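Local coordinates for PpiC-type peptidyl-prolyl cis-trans isomerase (PDB 3GPK), which probably catalyses the cis-trans isomerisation of peptidyl-prolyl bonds, this chain being the parvulin-type (PpiC) isomerase domain of a longer, probably periplasmic protein, at residues A[22-36]-A[85-97]. Sequence-based numbering, arbitrary orientation.
With SO4 (sulfate ion), chain C.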
loop_
_atom_site.group_PDB
_atom_site.type_symbol
_atom_site.label_atom_id
_atom_site.label_comp_id
_atom_site.label_asym_id
_atom_site.label_seq_id
_atom_site.Cartn_x
_atom_site.Cartn_y
_atom_site.Cartn_z
ATOM N N LYS A 22 -5.677 13.927 -11.046
ATOM C CA LYS A 22 -4.558 13.397 -10.278
ATOM C C LYS A 22 -3.873 14.361 -9.314
ATOM O O LYS A 22 -3.639 14.016 -8.156
ATOM C CB LYS A 22 -3.536 12.729 -11.208
ATOM C CG LYS A 22 -3.853 11.245 -11.441
ATOM C CD LYS A 22 -2.817 10.527 -12.303
ATOM C CE LYS A 22 -3.087 9.020 -12.335
ATOM N NZ LYS A 22 -2.109 8.262 -13.165
ATOM N N PRO A 23 -3.550 15.584 -9.760
ATOM C CA PRO A 23 -2.894 16.470 -8.793
ATOM C C PRO A 23 -3.734 16.685 -7.526
ATOM O O PRO A 23 -3.195 16.722 -6.418
ATOM C CB PRO A 23 -2.678 17.752 -9.595
ATOM C CG PRO A 23 -2.433 17.224 -10.985
ATOM C CD PRO A 23 -3.516 16.162 -11.117
ATOM N N GLN A 24 -5.044 16.822 -7.694
ATOM C CA GLN A 24 -5.937 17.017 -6.554
ATOM C C GLN A 24 -6.006 15.769 -5.680
ATOM O O GLN A 24 -5.962 15.863 -4.451
ATOM C CB GLN A 24 -7.353 17.375 -7.021
ATOM C CG GLN A 24 -8.388 17.405 -5.887
ATOM C CD GLN A 24 -8.202 18.577 -4.937
ATOM O OE1 GLN A 24 -8.436 19.730 -5.308
ATOM N NE2 GLN A 24 -7.779 18.290 -3.702
ATOM N N VAL A 25 -6.125 14.599 -6.305
ATOM C CA VAL A 25 -6.203 13.370 -5.529
ATOM C C VAL A 25 -4.871 13.102 -4.834
ATOM O O VAL A 25 -4.847 12.547 -3.735
ATOM C CB VAL A 25 -6.611 12.164 -6.409
ATOM C CG1 VAL A 25 -6.553 10.875 -5.589
ATOM C CG2 VAL A 25 -8.024 12.366 -6.922
ATOM N N PHE A 26 -3.764 13.495 -5.459
ATOM C CA PHE A 26 -2.460 13.310 -4.832
ATOM C C PHE A 26 -2.430 14.108 -3.533
ATOM O O PHE A 26 -1.890 13.659 -2.526
ATOM C CB PHE A 26 -1.326 13.814 -5.729
ATOM C CG PHE A 26 0.024 13.737 -5.075
ATOM C CD1 PHE A 26 0.729 12.541 -5.046
ATOM C CD2 PHE A 26 0.561 14.844 -4.429
ATOM C CE1 PHE A 26 1.952 12.446 -4.377
ATOM C CE2 PHE A 26 1.783 14.765 -3.754
ATOM C CZ PHE A 26 2.479 13.562 -3.727
ATOM N N ALA A 27 -3.009 15.304 -3.568
ATOM C CA ALA A 27 -3.046 16.157 -2.388
ATOM C C ALA A 27 -3.841 15.474 -1.287
ATOM O O ALA A 27 -3.453 15.514 -0.121
ATOM C CB ALA A 27 -3.681 17.501 -2.732
ATOM N N ASN A 28 -4.956 14.856 -1.662
ATOM C CA ASN A 28 -5.800 14.171 -0.693
ATOM C C ASN A 28 -5.034 13.005 -0.091
ATOM O O ASN A 28 -5.083 12.785 1.116
ATOM C CB ASN A 28 -7.086 13.642 -1.347
ATOM C CG ASN A 28 -7.921 14.739 -1.985
ATOM O OD1 ASN A 28 -7.801 15.912 -1.638
ATOM N ND2 ASN A 28 -8.793 14.354 -2.913
ATOM N N ALA A 29 -4.332 12.263 -0.941
ATOM C CA ALA A 29 -3.552 11.111 -0.493
ATOM C C ALA A 29 -2.413 11.528 0.434
ATOM O O ALA A 29 -2.144 10.863 1.431
ATOM C CB ALA A 29 -2.994 10.354 -1.699
ATOM N N GLU A 30 -1.743 12.629 0.106
ATOM C CA GLU A 30 -0.638 13.092 0.940
ATOM C C GLU A 30 -1.127 13.467 2.334
ATOM O O GLU A 30 -0.437 13.228 3.316
ATOM C CB GLU A 30 0.072 14.284 0.283
ATOM C CG GLU A 30 1.146 14.956 1.145
ATOM C CD GLU A 30 2.268 14.023 1.563
ATOM O OE1 GLU A 30 2.505 13.006 0.870
ATOM O OE2 GLU A 30 2.934 14.315 2.583
ATOM N N LYS A 31 -2.310 14.063 2.427
ATOM C CA LYS A 31 -2.839 14.421 3.740
ATOM C C LYS A 31 -3.080 13.152 4.560
ATOM O O LYS A 31 -2.894 13.144 5.777
ATOM C CB LYS A 31 -4.138 15.222 3.598
ATOM C CG LYS A 31 -3.932 16.665 3.129
ATOM C CD LYS A 31 -3.070 17.449 4.111
ATOM C CE LYS A 31 -3.059 18.936 3.787
ATOM N NZ LYS A 31 -2.258 19.719 4.774
ATOM N N ILE A 32 -3.491 12.079 3.891
ATOM C CA ILE A 32 -3.734 10.816 4.575
ATOM C C ILE A 32 -2.403 10.244 5.056
ATOM O O ILE A 32 -2.291 9.779 6.187
ATOM C CB ILE A 32 -4.454 9.813 3.642
ATOM C CG1 ILE A 32 -5.878 10.313 3.366
ATOM C CG2 ILE A 32 -4.493 8.416 4.280
ATOM C CD1 ILE A 32 -6.560 9.628 2.188
ATOM N N VAL A 33 -1.388 10.293 4.199
ATOM C CA VAL A 33 -0.071 9.792 4.575
ATOM C C VAL A 33 0.419 10.551 5.806
ATOM O O VAL A 33 0.982 9.963 6.727
ATOM C CB VAL A 33 0.944 9.965 3.415
ATOM C CG1 VAL A 33 2.343 9.619 3.891
ATOM C CG2 VAL A 33 0.561 9.057 2.260
ATOM N N GLU A 34 0.191 11.861 5.819
ATOM C CA GLU A 34 0.591 12.692 6.949
ATOM C C GLU A 34 -0.064 12.202 8.241
ATOM O O GLU A 34 0.597 12.075 9.265
ATOM C CB GLU A 34 0.218 14.154 6.683
ATOM C CG GLU A 34 0.553 15.090 7.820
ATOM C CD GLU A 34 0.398 16.552 7.440
ATOM O OE1 GLU A 34 -0.727 16.973 7.095
ATOM O OE2 GLU A 34 1.411 17.280 7.488
ATOM N N GLN A 35 -1.365 11.925 8.194
ATOM C CA GLN A 35 -2.071 11.430 9.374
ATOM C C GLN A 35 -1.561 10.064 9.815
ATOM O O GLN A 35 -1.481 9.779 11.010
ATOM C CB GLN A 35 -3.574 11.341 9.097
ATOM C CG GLN A 35 -4.260 12.691 8.948
ATOM C CD GLN A 35 -4.068 13.567 10.167
ATOM O OE1 GLN A 35 -4.258 13.123 11.302
ATOM N NE2 GLN A 35 -3.684 14.816 9.943
ATOM N N LEU A 36 -1.223 9.213 8.850
ATOM C CA LEU A 36 -0.728 7.879 9.166
ATOM C C LEU A 36 0.655 7.951 9.798
ATOM O O LEU A 36 0.930 7.275 10.786
ATOM C CB LEU A 36 -0.683 7.011 7.895
ATOM C CG LEU A 36 -2.038 6.670 7.264
ATOM C CD1 LEU A 36 -1.815 6.013 5.904
ATOM C CD2 LEU A 36 -2.844 5.766 8.186
ATOM N N LEU A 85 5.666 3.157 5.911
ATOM C CA LEU A 85 4.614 3.584 4.993
ATOM C C LEU A 85 5.322 4.137 3.764
ATOM O O LEU A 85 6.431 4.654 3.871
ATOM C CB LEU A 85 3.781 4.701 5.624
ATOM C CG LEU A 85 2.919 4.350 6.833
ATOM C CD1 LEU A 85 2.591 5.625 7.620
ATOM C CD2 LEU A 85 1.656 3.645 6.363
ATOM N N ALA A 86 4.690 4.033 2.598
ATOM C CA ALA A 86 5.279 4.556 1.372
ATOM C C ALA A 86 4.192 5.190 0.515
ATOM O O ALA A 86 3.048 4.755 0.536
ATOM C CB ALA A 86 5.970 3.437 0.595
ATOM N N GLY A 87 4.549 6.228 -0.229
ATOM C CA GLY A 87 3.568 6.865 -1.079
ATOM C C GLY A 87 3.243 8.288 -0.683
ATOM O O GLY A 87 3.876 8.854 0.215
ATOM N N PRO A 88 2.239 8.892 -1.332
ATOM C CA PRO A 88 1.465 8.230 -2.388
ATOM C C PRO A 88 2.275 7.901 -3.637
ATOM O O PRO A 88 3.136 8.677 -4.064
ATOM C CB PRO A 88 0.330 9.215 -2.667
ATOM C CG PRO A 88 0.861 10.517 -2.218
ATOM C CD PRO A 88 1.693 10.222 -1.021
ATOM N N VAL A 89 1.998 6.733 -4.204
ATOM C CA VAL A 89 2.679 6.276 -5.407
ATOM C C VAL A 89 1.693 6.298 -6.564
ATOM O O VAL A 89 0.626 5.685 -6.484
ATOM C CB VAL A 89 3.194 4.827 -5.245
ATOM C CG1 VAL A 89 3.887 4.371 -6.520
ATOM C CG2 VAL A 89 4.145 4.736 -4.064
ATOM N N GLU A 90 2.040 6.997 -7.642
ATOM C CA GLU A 90 1.147 7.052 -8.792
ATOM C C GLU A 90 1.113 5.737 -9.557
ATOM O O GLU A 90 2.146 5.104 -9.758
ATOM C CB GLU A 90 1.562 8.160 -9.774
ATOM C CG GLU A 90 0.670 8.196 -11.010
ATOM C CD GLU A 90 1.032 9.284 -12.009
ATOM O OE1 GLU A 90 2.138 9.855 -11.913
ATOM O OE2 GLU A 90 0.203 9.555 -12.903
ATOM N N ILE A 91 -0.085 5.327 -9.958
ATOM C CA ILE A 91 -0.262 4.133 -10.776
ATOM C C ILE A 91 -1.225 4.574 -11.868
ATOM O O ILE A 91 -1.763 5.673 -11.805
ATOM C CB ILE A 91 -0.837 2.927 -9.990
ATOM C CG1 ILE A 91 -2.175 3.286 -9.340
ATOM C CG2 ILE A 91 0.184 2.463 -8.962
ATOM C CD1 ILE A 91 -2.833 2.111 -8.656
ATOM N N ARG A 92 -1.453 3.738 -12.873
ATOM C CA ARG A 92 -2.327 4.152 -13.960
ATOM C C ARG A 92 -3.669 4.753 -13.551
ATOM O O ARG A 92 -4.049 5.810 -14.049
ATOM C CB ARG A 92 -2.565 2.990 -14.926
ATOM C CG ARG A 92 -1.310 2.494 -15.610
ATOM C CD ARG A 92 -1.651 1.556 -16.755
ATOM N NE ARG A 92 -0.457 1.084 -17.449
ATOM C CZ ARG A 92 0.444 0.269 -16.911
ATOM N NH1 ARG A 92 0.286 -0.170 -15.667
ATOM N NH2 ARG A 92 1.505 -0.106 -17.615
ATOM N N GLY A 93 -4.375 4.098 -12.636
ATOM C CA GLY A 93 -5.685 4.583 -12.236
ATOM C C GLY A 93 -5.804 5.529 -11.056
ATOM O O GLY A 93 -6.918 5.861 -10.647
ATOM N N GLY A 94 -4.676 5.968 -10.511
ATOM C CA GLY A 94 -4.721 6.874 -9.376
ATOM C C GLY A 94 -3.465 6.824 -8.528
ATOM O O GLY A 94 -2.354 6.827 -9.060
ATOM N N PHE A 95 -3.641 6.771 -7.207
ATOM C CA PHE A 95 -2.517 6.737 -6.274
ATOM C C PHE A 95 -2.741 5.720 -5.172
ATOM O O PHE A 95 -3.866 5.505 -4.744
ATOM C CB PHE A 95 -2.327 8.100 -5.610
ATOM C CG PHE A 95 -1.929 9.187 -6.556
ATOM C CD1 PHE A 95 -0.593 9.365 -6.908
ATOM C CD2 PHE A 95 -2.891 10.020 -7.116
ATOM C CE1 PHE A 95 -0.215 10.364 -7.809
ATOM C CE2 PHE A 95 -2.524 11.020 -8.019
ATOM C CZ PHE A 95 -1.183 11.188 -8.362
ATOM N N SER A 96 -1.658 5.111 -4.710
ATOM C CA SER A 96 -1.739 4.144 -3.625
ATOM C C SER A 96 -0.758 4.493 -2.519
ATOM O O SER A 96 0.315 5.052 -2.773
ATOM C CB SER A 96 -1.423 2.730 -4.113
ATOM O OG SER A 96 -2.444 2.243 -4.957
ATOM N N ILE A 97 -1.163 4.185 -1.291
ATOM C CA ILE A 97 -0.338 4.372 -0.113
ATOM C C ILE A 97 -0.102 2.941 0.358
ATOM O O ILE A 97 -1.046 2.161 0.472
ATOM C CB ILE A 97 -1.075 5.154 0.998
ATOM C CG1 ILE A 97 -1.462 6.546 0.492
ATOM C CG2 ILE A 97 -0.176 5.273 2.238
ATOM C CD1 ILE A 97 -2.364 7.315 1.460
HETATM S S SO4 C . 4.304 -2.226 -17.139
HETATM O O1 SO4 C . 4.469 -3.510 -17.851
HETATM O O2 SO4 C . 3.095 -2.286 -16.295
HETATM O O3 SO4 C . 5.491 -1.986 -16.296
HETATM O O4 SO4 C . 4.160 -1.121 -18.111
HETATM O O HOH W 1 4.565 11.441 1.093
#
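Three acceptors of segment 85-97 grip the ammonium of Lys-22: NZ forms a salt bridge with Glu-90 OE2 at 2.7 Å, on the anti lone pair, and hydrogen bonds to Ile-91 O (2.9 Å) and Arg-92 O (3.2 Å). NZ approaches Ile-91 O tilted from the carbonyl plane, and this oxygen also accepts the turn's own bond from Gly-94 N, the two donors arriving from opposite faces of its plane, whereas NZ sits well above the carbonyl plane of Arg-92. A chain extended beyond CG carries the amine from the helix start to this type I turn, and Glu-19 adds a second carboxylate. Replacing Lys-22 by an alanine removes the amine and is likely to leave Glu-90 without this cationic mate and the carbonyls of Ile-91 and Arg-92 without their link to the helix.

Next along the helix, the Phe-26 ring turns its edge to the face of Phe-95 in a T-shaped pair, centroids 5.4 Å apart and planes at 66°. CG anti to the backbone N (chi1 176°) directs the Phe-26 ring edge at Phe-95; its CB lies over the same face, 4.0 Å from the centroid, a CH-pi contact. Pro-88, which follows a cis peptide bond, meets Ala-29 methyl to ring, CB to CB at 3.6 Å. Packing is tight where Val-33 CG2 presses on Ile-97 CD1 (3.5 Å), and Leu-36 CB closes the row on Leu-85 CD1. A water donates to both Glu-30 OE1 and Gly-87 O, bridging the helix side chain to the strand backbone.

The strand 85-91 axis runs antiparallel to the helix (177°) and that of strand 94-97 nearly parallel, so helix 22-37 lies lengthwise on a beta hairpin, while helix 71-79 touches Val-89 and Ile-91 on the opposite face, an arrangement characteristic of the parvulin fold.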